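Local atomic coordinates of cadherin-23 (Mus musculus, PDB entry 5UZ8), a protein that probably mediates calcium-dependent cell adhesion and contributes to mechanotransduction in hearing through a chain of extracellular cadherin repeats. Residues Asn147-Tyr153 with Leu190-Pro195. Sequence-based numbering, arbitrary orientation.
Sequences NFALIEY and LAKDNP. With CA (calcium ion), chain I.
Pro-195 lodges its ring in the hollow between Asn-147 and Leu-150, its CD lying 3.8 Å from CB of Leu-150. The amide of Asn-147 lies against one side of this ring and spends both hydrogens of ND2 on the opposing turn. One goes to Pro-195 O at 2.9 Å, in the carbonyl plane and on a lone pair; the other runs nearly straight (168°) to OD1 of Asn-194. Were Asn-147 an alanine, both oxygens would probably lose this donor, leaving the Asn-194 amide held on its ND2 side, by Asp-197. That amide, standing almost perpendicular to the Phe-148 ring, presses on the ring's edge, with CG 3.5 Å from CD1. This is the calcium-binding end of a cadherin repeat, where Phe-148 O and Asp-193 OD2 share one calcium ion with Asn-110, Asn-112, Asp-142 and Asp-144; the Asp-193 carboxylate also bonds to Arg-203. From there strands 151-155 and 184-193 pair antiparallel, Glu-152 and Lys-192 exchanging two backbone hydrogen bonds. On the sheet face that meets strand 134-141, Ala-191 CB nests against Ile-151 CG2 (3.8 Å) and CE1 of Tyr-153 (4.0 Å). A chi1 of -65° turns Ile-151 CG2 away from its own N and over one face of the tyrosine, toward the rim; the tyrosine OH bonds to Ala-140 N.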
loop_
_atom_site.group_PDB
_atom_site.type_symbol
_atom_site.label_atom_id
_atom_site.label_comp_id
_atom_site.label_asym_id
_atom_site.label_seq_id
_atom_site.Cartn_x
_atom_site.Cartn_y
_atom_site.Cartn_z
ATOM N N ASN A 147 -15.171 10.230 -12.326
ATOM C CA ASN A 147 -13.695 10.389 -12.305
ATOM C C ASN A 147 -13.142 10.650 -10.909
ATOM O O ASN A 147 -12.043 10.214 -10.587
ATOM C CB ASN A 147 -13.206 11.488 -13.242
ATOM C CG ASN A 147 -11.863 11.155 -13.846
ATOM O OD1 ASN A 147 -11.796 10.205 -14.636
ATOM N ND2 ASN A 147 -10.802 11.892 -13.496
ATOM N N PHE A 148 -13.930 11.336 -10.085
ATOM C CA PHE A 148 -13.546 11.620 -8.727
ATOM C C PHE A 148 -13.389 10.396 -7.835
ATOM O O PHE A 148 -12.824 10.501 -6.735
ATOM C CB PHE A 148 -14.580 12.580 -8.110
ATOM C CG PHE A 148 -14.647 13.927 -8.755
ATOM C CD1 PHE A 148 -13.568 14.476 -9.464
ATOM C CD2 PHE A 148 -15.770 14.716 -8.556
ATOM C CE1 PHE A 148 -13.641 15.748 -9.994
ATOM C CE2 PHE A 148 -15.842 15.995 -9.067
ATOM C CZ PHE A 148 -14.780 16.524 -9.806
ATOM N N ALA A 149 -13.884 9.241 -8.282
ATOM C CA ALA A 149 -13.752 7.978 -7.524
ATOM C C ALA A 149 -12.890 6.920 -8.247
ATOM O O ALA A 149 -12.784 5.776 -7.760
ATOM C CB ALA A 149 -15.137 7.413 -7.225
ATOM N N LEU A 150 -12.288 7.289 -9.379
ATOM C CA LEU A 150 -11.344 6.428 -10.048
ATOM C C LEU A 150 -10.003 6.589 -9.364
ATOM O O LEU A 150 -9.608 7.714 -9.065
ATOM C CB LEU A 150 -11.211 6.766 -11.521
ATOM C CG LEU A 150 -12.467 6.547 -12.348
ATOM C CD1 LEU A 150 -12.174 6.817 -13.819
ATOM C CD2 LEU A 150 -12.954 5.107 -12.158
ATOM N N ILE A 151 -9.339 5.462 -9.118
ATOM C CA ILE A 151 -8.128 5.377 -8.313
ATOM C C ILE A 151 -6.931 4.904 -9.152
ATOM O O ILE A 151 -7.025 3.937 -9.866
ATOM C CB ILE A 151 -8.346 4.437 -7.125
ATOM C CG1 ILE A 151 -9.407 5.047 -6.207
ATOM C CG2 ILE A 151 -7.043 4.191 -6.347
ATOM C CD1 ILE A 151 -9.851 4.116 -5.107
ATOM N N GLU A 152 -5.814 5.617 -9.045
ATOM C CA GLU A 152 -4.554 5.281 -9.697
ATOM C C GLU A 152 -3.562 4.919 -8.571
ATOM O O GLU A 152 -3.303 5.749 -7.707
ATOM C CB GLU A 152 -4.084 6.516 -10.473
ATOM C CG GLU A 152 -2.721 6.441 -11.118
ATOM C CD GLU A 152 -2.430 7.598 -12.065
ATOM O OE1 GLU A 152 -3.053 8.682 -11.981
ATOM O OE2 GLU A 152 -1.559 7.420 -12.929
ATOM N N TYR A 153 -3.090 3.667 -8.550
ATOM C CA TYR A 153 -2.068 3.200 -7.606
ATOM C C TYR A 153 -0.658 3.468 -8.082
ATOM O O TYR A 153 -0.363 3.403 -9.275
ATOM C CB TYR A 153 -2.219 1.705 -7.336
ATOM C CG TYR A 153 -3.560 1.390 -6.725
ATOM C CD1 TYR A 153 -3.811 1.644 -5.394
ATOM C CD2 TYR A 153 -4.583 0.870 -7.476
ATOM C CE1 TYR A 153 -5.046 1.369 -4.821
ATOM C CE2 TYR A 153 -5.831 0.628 -6.919
ATOM C CZ TYR A 153 -6.033 0.859 -5.552
ATOM O OH TYR A 153 -7.277 0.660 -4.965
ATOM N N LEU A 190 0.684 4.405 -2.850
ATOM C CA LEU A 190 -0.151 5.608 -2.902
ATOM C C LEU A 190 -1.396 5.314 -3.736
ATOM O O LEU A 190 -1.280 4.640 -4.756
ATOM C CB LEU A 190 0.631 6.710 -3.565
ATOM C CG LEU A 190 0.108 8.121 -3.471
ATOM C CD1 LEU A 190 0.191 8.637 -2.036
ATOM C CD2 LEU A 190 0.982 8.999 -4.363
ATOM N N ALA A 191 -2.552 5.797 -3.280
ATOM C CA ALA A 191 -3.788 5.762 -4.061
ATOM C C ALA A 191 -4.180 7.217 -4.318
ATOM O O ALA A 191 -4.282 7.996 -3.364
ATOM C CB ALA A 191 -4.876 5.051 -3.291
ATOM N N LYS A 192 -4.363 7.587 -5.585
ATOM C CA LYS A 192 -4.655 8.974 -5.954
ATOM C C LYS A 192 -5.874 8.971 -6.886
ATOM O O LYS A 192 -5.913 8.235 -7.887
ATOM C CB LYS A 192 -3.428 9.609 -6.593
ATOM C CG LYS A 192 -3.559 11.065 -6.999
ATOM C CD LYS A 192 -2.286 11.563 -7.721
ATOM C CE LYS A 192 -1.019 11.360 -6.925
ATOM N NZ LYS A 192 0.144 12.110 -7.505
ATOM N N ASP A 193 -6.881 9.750 -6.543
ATOM C CA ASP A 193 -8.111 9.752 -7.309
ATOM C C ASP A 193 -8.042 10.733 -8.480
ATOM O O ASP A 193 -7.012 11.359 -8.698
ATOM C CB ASP A 193 -9.330 9.980 -6.380
ATOM C CG ASP A 193 -9.419 11.388 -5.849
ATOM O OD1 ASP A 193 -8.745 12.311 -6.379
ATOM O OD2 ASP A 193 -10.221 11.575 -4.914
ATOM N N ASN A 194 -9.146 10.854 -9.223
ATOM C CA ASN A 194 -9.370 11.896 -10.217
ATOM C C ASN A 194 -8.264 11.983 -11.287
ATOM O O ASN A 194 -7.641 13.036 -11.485
ATOM C CB ASN A 194 -9.610 13.269 -9.511
ATOM C CG ASN A 194 -10.169 14.339 -10.437
ATOM O OD1 ASN A 194 -10.733 14.061 -11.500
ATOM N ND2 ASN A 194 -10.019 15.610 -10.008
ATOM N N PRO A 195 -7.977 10.837 -11.944
ATOM C CA PRO A 195 -6.863 10.806 -12.882
ATOM C C PRO A 195 -7.007 11.808 -14.023
ATOM O O PRO A 195 -8.107 12.117 -14.483
ATOM C CB PRO A 195 -6.841 9.328 -13.360
ATOM C CG PRO A 195 -8.271 8.884 -13.202
ATOM C CD PRO A 195 -8.722 9.564 -11.923
HETATM CA CA CA I . -12.455 11.158 -4.462
#